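Peptidoglycan D,D-transpeptidase FtsI (PDB 6SYN) probably cross-links septal peptidoglycan during bacterial cell division as a class B penicillin-binding protein, and here holds an opened beta-lactam in its transpeptidase pocket. Local coordinates at residues A[285-289]-A[305-310]; A[281-286]-A[353-358]; A[82-86]-A[228-232]; A[33-39]-A[103-109]. All blocks are in the same frame, centred on the assembly; numbering follows the deposited sequence.

Contact 1 of 4, residues A[285-289]-A[305-310]; sequences QIKDV and SNVGVS. With CB9 ((2R,4S)-2-[(1R)-1-{[(2S)-2-carboxy-2-phenylacetyl]amino}-2-oxoethyl]-5,5-dimethyl-1,3-thiazolidine-4-carboxylic acid), chain D.
The strand ending at Ile286 runs on, extended, through Lys287 and Asp288 past the N terminus of a helix beginning at Asn306; CA atoms of Ile286 and Val307 are 5.8 Å apart, those of Asp288 and Asn306 5.7 Å. Asp288 (chi1 m) suits this place because a carboxylate can satisfy first-turn amides lacking intrahelical acceptors: OD1 accepts from Val307 N (3.0 Å) and weakly from Asn306 N (2.6 Å), while OD2 accepts from Ser305 OG (2.6 Å). As N-cap, Ser305 OG accepts from Gly308 N (2.9 Å); a Gly308 CB would clash there. Asn306, at the SxN-motif position of penicillin-binding enzymes, donates from ND2 to CB9 OAF (2.8 Å) and to a water (2.8 Å) that donates to Lys287 O (3.0 Å); its OD1 bonds Lys255. Ser310 OG donates to Val307 O (2.7 Å) and also bonds Tyr279. Val289 CG2 approaches CB9 CAM at 3.3 Å. Ile286 CG2 meets Val307 CG2 at 3.9 Å. Beyond, Ile286 packs on strand 279-281, and Val309 on helices 255-264 and 297-303.

Contact 2 of 4, residues A[281-286]-A[353-358]; sequences VNGHQI and SDIERA
A tight hairpin lays one side against the first turn of a helix. Strands 279-281 and 284-286 are joined by a type I' turn from Val281 to His284, whose central residues, Asn282 (59/28) and Gly283 (83/5), take the positive phi that asparagine and glycine tolerate best. Strand 284-286 and helix 354-358 run roughly alike, at 28° and 10.6 Å between axes, and Val281 CA lies 5.6 Å from Ile355 CA. Along the helix, Ser353 comes first as N-cap: its OG accepts a weak bond from Glu356 N (3.4 Å), and Ser353 N donates to Glu356 OE1 (3.1 Å), completing a capping box. Asp354 follows, its C 3.4 Å from Val281 CG1; its OD1 makes a long salt bridge to Arg357 NH1 (3.4 Å). Ile355 is the hub. Ile355 N donates to Asn282 OD1 (3.1 Å), so the turn side chain, chi1 m, serves an amide left without an intrahelical acceptor. The branched Ile355 side chain (chi1 t, chi2 p) lies with CB 4.1 Å from Val281 CG1, CG1 3.7 Å from His284 ND1 and CD1 3.9 Å from Ile286 CD1. One turn on, Ala358 is small enough to sit close, CB 4.3 Å from Ile286 CD1 and 4.4 Å from Val281 CG1. Ile286 also packs on helix 306-314, which Asp354 and Arg357 reach at Leu314, so the hairpin bridges two helices of the transpeptidase domain.

Contact 3 of 4, residues A[82-86]-A[228-232]; sequences VYLAR and PNNLT
Leu231 reaches out of an irregular loop into a bent edge strand, and its rotamer decides the fit. Chi1 m and chi2 t bring Leu231 CD2 to 3.7 Å from Tyr83 CB and 4.2 Å from Arg86 CG, while Leu231 CD1 lies 3.1 Å from Leu84 O; although its CA-to-CB bond points sideways, the branched end is what arrives. The closest CA atoms, those of Tyr83 and Leu231, are still 7.1 Å apart, so side chains reach across, in part to backbone oxygens. Tyr83 (chi1 m) starts toward the loop but swings its ring away, leaving its CB to the leucine. The chain turns a corner here, at a classic beta bulge in which Leu84 (-109/-35) and Ala85 (-154/125) both face Val36 of the neighbouring strand; Arg86 points its CA-to-CB bond toward the loop. The contact thus joins the N-terminal, dimerisation-family part of this class B penicillin-binding protein to a loop of its transpeptidase part. Arg86 is long enough to span the distance: chi1 m followed by chi2 and chi3 t stretches the chain, and a chi4 of -96° turns the guanidinium so that Arg86 NH1 donates to Asn230 O at 3.3 Å, near the guanidinium plane. Asn229 (chi1 m) and Asn230 (chi1 p) direct their CB atoms away, and Asn230 presents its backbone carbonyl; the amide end of Asn229 bonds instead to Tyr114 O.

Contact 4 of 4, residues A[33-39]-A[103-109]; sequences VNAVWAD and GIHLRQE
Seven backbone hydrogen bonds join these antiparallel strands. Val33 N–Glu109 O (2.8 Å) and Glu109 N–Val33 O (2.9 Å), Ala35 N–Arg107 O (2.9 Å) and Arg107 N–Ala35 O (3.2 Å), Trp37 N–His105 O (3.1 Å) and His105 N–Trp37 O (3.0 Å) mark the hydrogen-bonded pairs; Asp39 N–Gly103 O (2.8 Å) ends the series, Gly103 suiting positive phi (91/-8). The strands cross at 144°, axes 4.6 Å apart. Arg107 NE salt-bridges Glu109 OE1 (2.9 Å), and the guanidinium lies over Trp37, Arg107 CZ 4.8 Å from the five-membered-ring centroid (cation-pi). Across Trp37 (chi1 p), His105 stacks offset on the six-membered ring (centroids 4.0 Å, planes 9°) and its CB makes a CH-pi contact with the five-membered ring. The other face, apolar where covered, pairs Val36 CG2 with Leu106 CD1 (3.7 Å) and Ala38 CB with Ile104 CD1 (4.4 Å). Helix 90-97 packs there through Ile96; strand 82-88 pairs with 26-38 along its other edge here, and Asp39 caps helix 40-45.

Overall arrangement
From the N terminus, segment 33-39 opens contact 4, and the chain passes through three helices to 82-86, where contact 3 opens. Contact 4 closes at 103-109, before contact 3 is finished; the latter waits until 228-232, so the two loops cross. They meet in one sheet, where strand 26-38 lies between 82-88 and 104-113, and contact 3 ties this sheet to the transpeptidase part. Well after both have closed, contacts 2 and 1 start from the same hairpin and share Gln285 and Ile286. Contact 1 closes first, at 305-310; contact 2, from the same stretch, closes at 353-358. The two pairs sit on opposite sides of the chain's centre, with contact centres 53 to 65 Å apart.

Contact 1 of 4, residues A[285-289]-A[305-310]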
# COMPACT_ATOMS: atom_id res chain seq x y z
N GLN A 285 -28.71 13.65 -11.73
CA GLN A 285 -29.41 12.41 -11.32
C GLN A 285 -28.48 11.56 -10.44
O GLN A 285 -27.41 11.16 -10.93
CB GLN A 285 -29.86 11.59 -12.54
CG GLN A 285 -30.96 10.58 -12.22
CD GLN A 285 -31.34 9.69 -13.37
OE1 GLN A 285 -32.38 9.03 -13.35
NE2 GLN A 285 -30.50 9.64 -14.40
N ILE A 286 -28.87 11.30 -9.19
CA ILE A 286 -28.28 10.22 -8.35
C ILE A 286 -29.08 8.95 -8.65
O ILE A 286 -30.27 8.92 -8.28
CB ILE A 286 -28.29 10.54 -6.84
CG1 ILE A 286 -27.93 11.99 -6.52
CG2 ILE A 286 -27.39 9.56 -6.09
CD1 ILE A 286 -26.51 12.36 -6.82
N LYS A 287 -28.49 7.97 -9.33
CA LYS A 287 -29.11 6.64 -9.53
C LYS A 287 -28.12 5.55 -9.09
O LYS A 287 -26.90 5.81 -9.07
CB LYS A 287 -29.61 6.45 -10.96
CG LYS A 287 -28.54 6.39 -12.05
CD LYS A 287 -28.99 5.59 -13.26
CE LYS A 287 -27.98 5.58 -14.39
NZ LYS A 287 -28.41 4.68 -15.48
N ASP A 288 -28.67 4.39 -8.74
CA ASP A 288 -27.91 3.21 -8.27
C ASP A 288 -27.67 2.28 -9.46
O ASP A 288 -28.47 2.31 -10.42
CB ASP A 288 -28.64 2.52 -7.12
CG ASP A 288 -28.51 3.24 -5.79
OD1 ASP A 288 -27.60 4.07 -5.66
OD2 ASP A 288 -29.31 2.94 -4.88
N VAL A 289 -26.59 1.50 -9.39
CA VAL A 289 -26.24 0.44 -10.37
C VAL A 289 -27.27 -0.69 -10.23
O VAL A 289 -27.99 -0.97 -11.20
CB VAL A 289 -24.79 -0.04 -10.15
CG1 VAL A 289 -24.51 -1.41 -10.76
CG2 VAL A 289 -23.81 0.99 -10.68
N SER A 305 -25.70 1.40 -2.11
CA SER A 305 -26.70 2.39 -2.60
C SER A 305 -26.10 3.80 -2.53
O SER A 305 -25.81 4.28 -1.42
CB SER A 305 -27.99 2.30 -1.82
OG SER A 305 -28.96 3.20 -2.34
N ASN A 306 -25.92 4.44 -3.69
CA ASN A 306 -25.49 5.86 -3.81
C ASN A 306 -26.66 6.76 -3.38
O ASN A 306 -26.41 7.71 -2.62
CB ASN A 306 -25.03 6.22 -5.22
CG ASN A 306 -23.67 5.66 -5.58
OD1 ASN A 306 -22.99 5.05 -4.77
ND2 ASN A 306 -23.25 5.87 -6.82
N VAL A 307 -27.88 6.46 -3.83
CA VAL A 307 -29.11 7.22 -3.46
C VAL A 307 -29.27 7.15 -1.94
O VAL A 307 -29.47 8.22 -1.31
CB VAL A 307 -30.37 6.68 -4.18
CG1 VAL A 307 -31.65 7.17 -3.51
CG2 VAL A 307 -30.38 7.02 -5.66
N GLY A 308 -29.19 5.93 -1.39
CA GLY A 308 -29.26 5.62 0.05
C GLY A 308 -28.40 6.55 0.88
O GLY A 308 -28.97 7.23 1.75
N VAL A 309 -27.09 6.60 0.60
CA VAL A 309 -26.10 7.41 1.37
C VAL A 309 -26.26 8.90 1.04
O VAL A 309 -25.99 9.72 1.94
CB VAL A 309 -24.64 6.94 1.15
CG1 VAL A 309 -24.39 5.56 1.73
CG2 VAL A 309 -24.20 7.01 -0.31
N SER A 310 -26.65 9.25 -0.19
CA SER A 310 -26.89 10.65 -0.60
C SER A 310 -28.05 11.22 0.23
O SER A 310 -27.97 12.39 0.66
CB SER A 310 -27.18 10.78 -2.08
OG SER A 310 -28.55 10.51 -2.35
C CB9 D . -19.02 3.20 -5.03
N CB9 D . -19.76 3.44 -7.41
O CB9 D . -17.87 2.99 -5.31
CA CB9 D . -20.18 3.23 -6.02
CB CB9 D . -21.09 1.99 -5.82
CAA CB9 D . -21.57 -1.36 -7.18
CAB CB9 D . -20.09 -0.23 -8.84
OAD CB9 D . -18.38 -1.86 -6.56
OAE CB9 D . -20.15 6.35 -11.11
OAF CB9 D . -20.49 5.56 -7.41
OAG CB9 D . -19.09 -1.32 -4.58
OAH CB9 D . -18.73 6.34 -9.53
CAJ CB9 D . -19.36 1.29 -12.20
CAK CB9 D . -20.67 1.58 -11.89
CAL CB9 D . -18.34 2.05 -11.68
CAM CB9 D . -20.95 2.64 -11.04
CAN CB9 D . -18.63 3.10 -10.82
NAP CB9 D . -20.38 0.81 -5.28
SAQ CB9 D . -21.79 1.38 -7.39
CAR CB9 D . -18.98 -1.14 -5.78
CAS CB9 D . -19.66 5.86 -10.13
CAT CB9 D . -20.17 4.55 -8.04
CAU CB9 D . -19.94 3.39 -10.46
CAX CB9 D . -19.64 0.13 -6.35
CAY CB9 D . -20.30 4.57 -9.57
CAZ CB9 D . -20.72 -0.13 -7.45
O HOH W 1 -24.37 7.45 -8.87

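Contact 2 of 4, residues A[281-286]-A[353-358]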
# COMPACT_ATOMS: atom_id res chain seq x y z
N VAL A 281 -30.60 16.06 -7.63
CA VAL A 281 -29.83 16.91 -6.68
C VAL A 281 -29.13 17.97 -7.54
O VAL A 281 -28.20 17.61 -8.30
CB VAL A 281 -28.85 16.03 -5.87
CG1 VAL A 281 -27.94 16.84 -4.96
CG2 VAL A 281 -29.59 14.96 -5.08
N ASN A 282 -29.63 19.21 -7.50
CA ASN A 282 -29.13 20.37 -8.30
C ASN A 282 -29.23 20.07 -9.81
O ASN A 282 -28.39 20.62 -10.57
CB ASN A 282 -27.68 20.73 -7.98
CG ASN A 282 -27.43 21.20 -6.55
OD1 ASN A 282 -26.30 21.13 -6.08
ND2 ASN A 282 -28.46 21.69 -5.88
N GLY A 283 -30.18 19.23 -10.23
CA GLY A 283 -30.40 18.89 -11.65
C GLY A 283 -29.48 17.79 -12.16
O GLY A 283 -29.53 17.52 -13.38
N HIS A 284 -28.66 17.19 -11.28
CA HIS A 284 -27.86 15.96 -11.54
C HIS A 284 -28.61 14.75 -10.97
O HIS A 284 -29.10 14.84 -9.82
CB HIS A 284 -26.45 16.07 -10.93
CG HIS A 284 -25.60 17.17 -11.50
ND1 HIS A 284 -25.18 18.25 -10.73
CD2 HIS A 284 -25.10 17.37 -12.74
CE1 HIS A 284 -24.45 19.05 -11.47
NE2 HIS A 284 -24.39 18.54 -12.71
N GLN A 285 -28.71 13.65 -11.73
CA GLN A 285 -29.41 12.41 -11.32
C GLN A 285 -28.48 11.56 -10.44
O GLN A 285 -27.41 11.16 -10.93
CB GLN A 285 -29.86 11.59 -12.54
CG GLN A 285 -30.96 10.58 -12.22
CD GLN A 285 -31.34 9.69 -13.37
OE1 GLN A 285 -32.38 9.03 -13.35
NE2 GLN A 285 -30.50 9.64 -14.40
N ILE A 286 -28.87 11.30 -9.19
CA ILE A 286 -28.28 10.22 -8.35
C ILE A 286 -29.08 8.95 -8.65
O ILE A 286 -30.27 8.92 -8.28
CB ILE A 286 -28.29 10.54 -6.84
CG1 ILE A 286 -27.93 11.99 -6.52
CG2 ILE A 286 -27.39 9.56 -6.09
CD1 ILE A 286 -26.51 12.36 -6.82
N SER A 353 -22.42 22.88 -1.98
CA SER A 353 -23.61 22.61 -2.83
C SER A 353 -24.19 21.25 -2.43
O SER A 353 -23.46 20.45 -1.82
CB SER A 353 -23.29 22.67 -4.30
OG SER A 353 -22.32 21.69 -4.65
N ASP A 354 -25.45 21.02 -2.76
CA ASP A 354 -26.22 19.80 -2.40
C ASP A 354 -25.63 18.58 -3.13
O ASP A 354 -25.60 17.49 -2.53
CB ASP A 354 -27.71 20.03 -2.66
CG ASP A 354 -28.34 21.01 -1.68
OD1 ASP A 354 -27.58 21.78 -1.04
OD2 ASP A 354 -29.57 20.99 -1.56
N ILE A 355 -25.18 18.76 -4.38
CA ILE A 355 -24.51 17.70 -5.19
C ILE A 355 -23.14 17.38 -4.59
O ILE A 355 -22.73 16.20 -4.65
CB ILE A 355 -24.42 18.07 -6.69
CG1 ILE A 355 -23.78 16.95 -7.53
CG2 ILE A 355 -23.67 19.39 -6.90
CD1 ILE A 355 -24.40 15.59 -7.36
N GLU A 356 -22.44 18.37 -4.04
CA GLU A 356 -21.10 18.17 -3.41
C GLU A 356 -21.28 17.30 -2.16
O GLU A 356 -20.58 16.27 -2.06
CB GLU A 356 -20.43 19.52 -3.13
CG GLU A 356 -19.75 20.08 -4.36
CD GLU A 356 -19.36 21.55 -4.31
OE1 GLU A 356 -19.73 22.23 -3.32
OE2 GLU A 356 -18.68 22.01 -5.25
N ARG A 357 -22.22 17.66 -1.29
CA ARG A 357 -22.63 16.89 -0.08
C ARG A 357 -22.93 15.44 -0.45
O ARG A 357 -22.40 14.54 0.23
CB ARG A 357 -23.84 17.56 0.58
CG ARG A 357 -23.51 18.90 1.22
CD ARG A 357 -24.72 19.78 1.43
NE ARG A 357 -25.53 19.31 2.54
CZ ARG A 357 -26.70 19.83 2.89
NH1 ARG A 357 -27.21 20.85 2.23
NH2 ARG A 357 -27.36 19.32 3.92
N ALA A 358 -23.73 15.22 -1.50
CA ALA A 358 -24.10 13.88 -2.02
C ALA A 358 -22.84 13.11 -2.44
O ALA A 358 -22.62 12.00 -1.93
CB ALA A 358 -25.07 14.01 -3.17

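Contact 3 of 4, residues A[82-86]-A[228-232]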
# COMPACT_ATOMS: atom_id res chain seq x y z
N VAL A 82 30.78 2.99 -11.57
CA VAL A 82 29.61 2.15 -11.96
C VAL A 82 29.89 0.70 -11.56
O VAL A 82 30.95 0.17 -11.99
CB VAL A 82 29.30 2.27 -13.47
CG1 VAL A 82 29.05 3.71 -13.87
CG2 VAL A 82 30.38 1.64 -14.34
N TYR A 83 29.00 0.08 -10.78
CA TYR A 83 29.04 -1.36 -10.42
C TYR A 83 28.91 -2.20 -11.70
O TYR A 83 28.09 -1.85 -12.58
CB TYR A 83 27.95 -1.75 -9.42
CG TYR A 83 28.27 -1.48 -7.97
CD1 TYR A 83 29.29 -2.17 -7.32
CD2 TYR A 83 27.54 -0.56 -7.24
CE1 TYR A 83 29.59 -1.93 -5.99
CE2 TYR A 83 27.83 -0.30 -5.90
CZ TYR A 83 28.86 -0.99 -5.28
OH TYR A 83 29.14 -0.74 -3.97
N LEU A 84 29.73 -3.26 -11.79
CA LEU A 84 29.63 -4.37 -12.78
C LEU A 84 29.16 -5.64 -12.06
O LEU A 84 28.43 -6.43 -12.69
CB LEU A 84 30.99 -4.57 -13.45
CG LEU A 84 31.59 -3.35 -14.15
CD1 LEU A 84 32.95 -3.68 -14.76
CD2 LEU A 84 30.66 -2.81 -15.23
N ALA A 85 29.59 -5.83 -10.81
CA ALA A 85 29.14 -6.93 -9.91
C ALA A 85 29.28 -6.49 -8.45
O ALA A 85 30.40 -6.11 -8.06
CB ALA A 85 29.92 -8.19 -10.19
N ARG A 86 28.20 -6.55 -7.68
CA ARG A 86 28.19 -6.21 -6.24
C ARG A 86 29.03 -7.25 -5.48
O ARG A 86 29.59 -6.91 -4.42
CB ARG A 86 26.76 -6.14 -5.71
CG ARG A 86 25.94 -5.00 -6.32
CD ARG A 86 24.76 -4.60 -5.45
NE ARG A 86 23.78 -3.83 -6.22
CZ ARG A 86 23.69 -2.50 -6.27
NH1 ARG A 86 22.75 -1.94 -7.01
NH2 ARG A 86 24.52 -1.74 -5.58
N PRO A 228 15.86 -4.81 -5.44
CA PRO A 228 16.83 -3.89 -4.83
C PRO A 228 18.24 -4.49 -4.71
O PRO A 228 19.12 -3.79 -4.29
CB PRO A 228 16.24 -3.68 -3.43
CG PRO A 228 15.58 -5.00 -3.10
CD PRO A 228 15.10 -5.55 -4.43
N ASN A 229 18.40 -5.76 -5.10
CA ASN A 229 19.66 -6.53 -4.95
C ASN A 229 20.49 -6.47 -6.24
O ASN A 229 21.71 -6.64 -6.13
CB ASN A 229 19.37 -7.98 -4.57
CG ASN A 229 18.92 -8.16 -3.14
OD1 ASN A 229 19.45 -7.53 -2.23
ND2 ASN A 229 17.94 -9.02 -2.93
N ASN A 230 19.86 -6.25 -7.40
CA ASN A 230 20.51 -6.49 -8.72
C ASN A 230 21.10 -5.19 -9.27
O ASN A 230 20.94 -4.14 -8.62
CB ASN A 230 19.56 -7.22 -9.68
CG ASN A 230 18.43 -6.37 -10.22
OD1 ASN A 230 17.70 -6.82 -11.11
ND2 ASN A 230 18.26 -5.17 -9.70
N LEU A 231 21.80 -5.28 -10.42
CA LEU A 231 22.52 -4.17 -11.09
C LEU A 231 21.55 -3.39 -12.01
O LEU A 231 21.82 -2.20 -12.26
CB LEU A 231 23.68 -4.75 -11.90
CG LEU A 231 24.75 -5.48 -11.09
CD1 LEU A 231 25.44 -6.54 -11.93
CD2 LEU A 231 25.76 -4.49 -10.53
N THR A 232 20.49 -4.06 -12.48
CA THR A 232 19.43 -3.54 -13.39
C THR A 232 20.07 -2.72 -14.52
O THR A 232 19.32 -1.96 -15.16
CB THR A 232 18.38 -2.72 -12.63
OG1 THR A 232 18.25 -3.21 -11.30
CG2 THR A 232 17.02 -2.74 -13.31

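Contact 4 of 4, residues A[33-39]-A[103-109]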
# COMPACT_ATOMS: atom_id res chain seq x y z
N VAL A 33 32.04 -8.29 1.11
CA VAL A 33 32.19 -8.86 -0.26
C VAL A 33 33.42 -8.25 -0.93
O VAL A 33 33.94 -7.24 -0.42
CB VAL A 33 30.93 -8.61 -1.12
CG1 VAL A 33 29.70 -9.29 -0.53
CG2 VAL A 33 30.67 -7.12 -1.32
N ASN A 34 33.87 -8.86 -2.03
CA ASN A 34 34.69 -8.22 -3.09
C ASN A 34 33.73 -7.86 -4.23
O ASN A 34 32.96 -8.74 -4.66
CB ASN A 34 35.83 -9.13 -3.58
CG ASN A 34 36.48 -9.94 -2.47
OD1 ASN A 34 36.82 -11.10 -2.67
ND2 ASN A 34 36.66 -9.34 -1.30
N ALA A 35 33.75 -6.60 -4.67
CA ALA A 35 32.86 -6.04 -5.71
C ALA A 35 33.69 -5.57 -6.91
O ALA A 35 34.87 -5.22 -6.71
CB ALA A 35 32.04 -4.91 -5.14
N VAL A 36 33.09 -5.57 -8.10
CA VAL A 36 33.74 -5.14 -9.36
C VAL A 36 33.03 -3.88 -9.84
O VAL A 36 31.80 -3.93 -10.07
CB VAL A 36 33.74 -6.24 -10.44
CG1 VAL A 36 34.34 -5.76 -11.75
CG2 VAL A 36 34.46 -7.49 -9.95
N TRP A 37 33.78 -2.79 -9.97
CA TRP A 37 33.29 -1.49 -10.49
C TRP A 37 34.22 -1.03 -11.61
O TRP A 37 35.38 -1.47 -11.65
CB TRP A 37 33.16 -0.46 -9.37
CG TRP A 37 34.43 -0.11 -8.67
CD1 TRP A 37 35.04 -0.79 -7.66
CD2 TRP A 37 35.22 1.08 -8.88
NE1 TRP A 37 36.17 -0.13 -7.24
CE2 TRP A 37 36.29 1.03 -7.97
CE3 TRP A 37 35.11 2.17 -9.75
CZ2 TRP A 37 37.27 2.02 -7.92
CZ3 TRP A 37 36.08 3.15 -9.69
CH2 TRP A 37 37.14 3.07 -8.79
N ALA A 38 33.69 -0.23 -12.53
CA ALA A 38 34.44 0.41 -13.62
C ALA A 38 34.47 1.92 -13.34
O ALA A 38 33.48 2.44 -12.81
CB ALA A 38 33.81 0.10 -14.96
N ASP A 39 35.61 2.55 -13.62
CA ASP A 39 35.77 4.03 -13.65
C ASP A 39 35.51 4.47 -15.08
O ASP A 39 36.45 4.63 -15.85
CB ASP A 39 37.17 4.46 -13.20
CG ASP A 39 37.38 5.97 -13.11
OD1 ASP A 39 36.70 6.71 -13.85
OD2 ASP A 39 38.22 6.38 -12.29
N GLY A 103 40.74 1.01 -15.82
CA GLY A 103 39.36 1.43 -15.50
C GLY A 103 38.57 0.34 -14.79
O GLY A 103 37.45 0.63 -14.35
N ILE A 104 39.13 -0.88 -14.68
CA ILE A 104 38.51 -2.05 -13.99
C ILE A 104 39.10 -2.13 -12.59
O ILE A 104 40.34 -2.09 -12.48
CB ILE A 104 38.74 -3.35 -14.78
CG1 ILE A 104 38.20 -3.27 -16.21
CG2 ILE A 104 38.18 -4.55 -14.03
CD1 ILE A 104 36.71 -2.99 -16.31
N HIS A 105 38.26 -2.28 -11.56
CA HIS A 105 38.67 -2.25 -10.13
C HIS A 105 37.97 -3.37 -9.35
O HIS A 105 36.75 -3.56 -9.52
CB HIS A 105 38.36 -0.89 -9.50
CG HIS A 105 39.06 0.27 -10.13
ND1 HIS A 105 40.25 0.77 -9.63
CD2 HIS A 105 38.74 1.04 -11.19
CE1 HIS A 105 40.64 1.79 -10.36
NE2 HIS A 105 39.73 1.98 -11.32
N LEU A 106 38.74 -4.06 -8.51
CA LEU A 106 38.24 -4.87 -7.36
C LEU A 106 38.40 -4.03 -6.09
O LEU A 106 39.42 -3.33 -5.97
CB LEU A 106 39.03 -6.17 -7.27
CG LEU A 106 38.51 -7.34 -8.11
CD1 LEU A 106 37.26 -7.95 -7.50
CD2 LEU A 106 38.25 -6.92 -9.55
N ARG A 107 37.41 -4.05 -5.19
CA ARG A 107 37.55 -3.55 -3.79
C ARG A 107 36.64 -4.37 -2.86
O ARG A 107 35.53 -4.75 -3.29
CB ARG A 107 37.28 -2.04 -3.69
CG ARG A 107 35.84 -1.60 -3.90
CD ARG A 107 35.55 -0.26 -3.24
NE ARG A 107 34.12 0.06 -3.23
CZ ARG A 107 33.57 1.16 -3.74
NH1 ARG A 107 34.31 2.10 -4.31
NH2 ARG A 107 32.26 1.33 -3.68
N GLN A 108 37.12 -4.64 -1.65
CA GLN A 108 36.33 -5.21 -0.53
C GLN A 108 35.43 -4.10 0.02
O GLN A 108 35.95 -2.98 0.25
CB GLN A 108 37.26 -5.78 0.55
CG GLN A 108 38.16 -6.88 0.01
CD GLN A 108 39.05 -7.51 1.05
OE1 GLN A 108 38.68 -7.66 2.21
NE2 GLN A 108 40.24 -7.91 0.62
N GLU A 109 34.13 -4.37 0.17
CA GLU A 109 33.14 -3.43 0.76
C GLU A 109 32.07 -4.23 1.48
O GLU A 109 32.15 -5.48 1.48
CB GLU A 109 32.53 -2.52 -0.32
CG GLU A 109 31.81 -3.28 -1.43
CD GLU A 109 31.16 -2.40 -2.48
OE1 GLU A 109 31.90 -1.84 -3.33
OE2 GLU A 109 29.92 -2.27 -2.45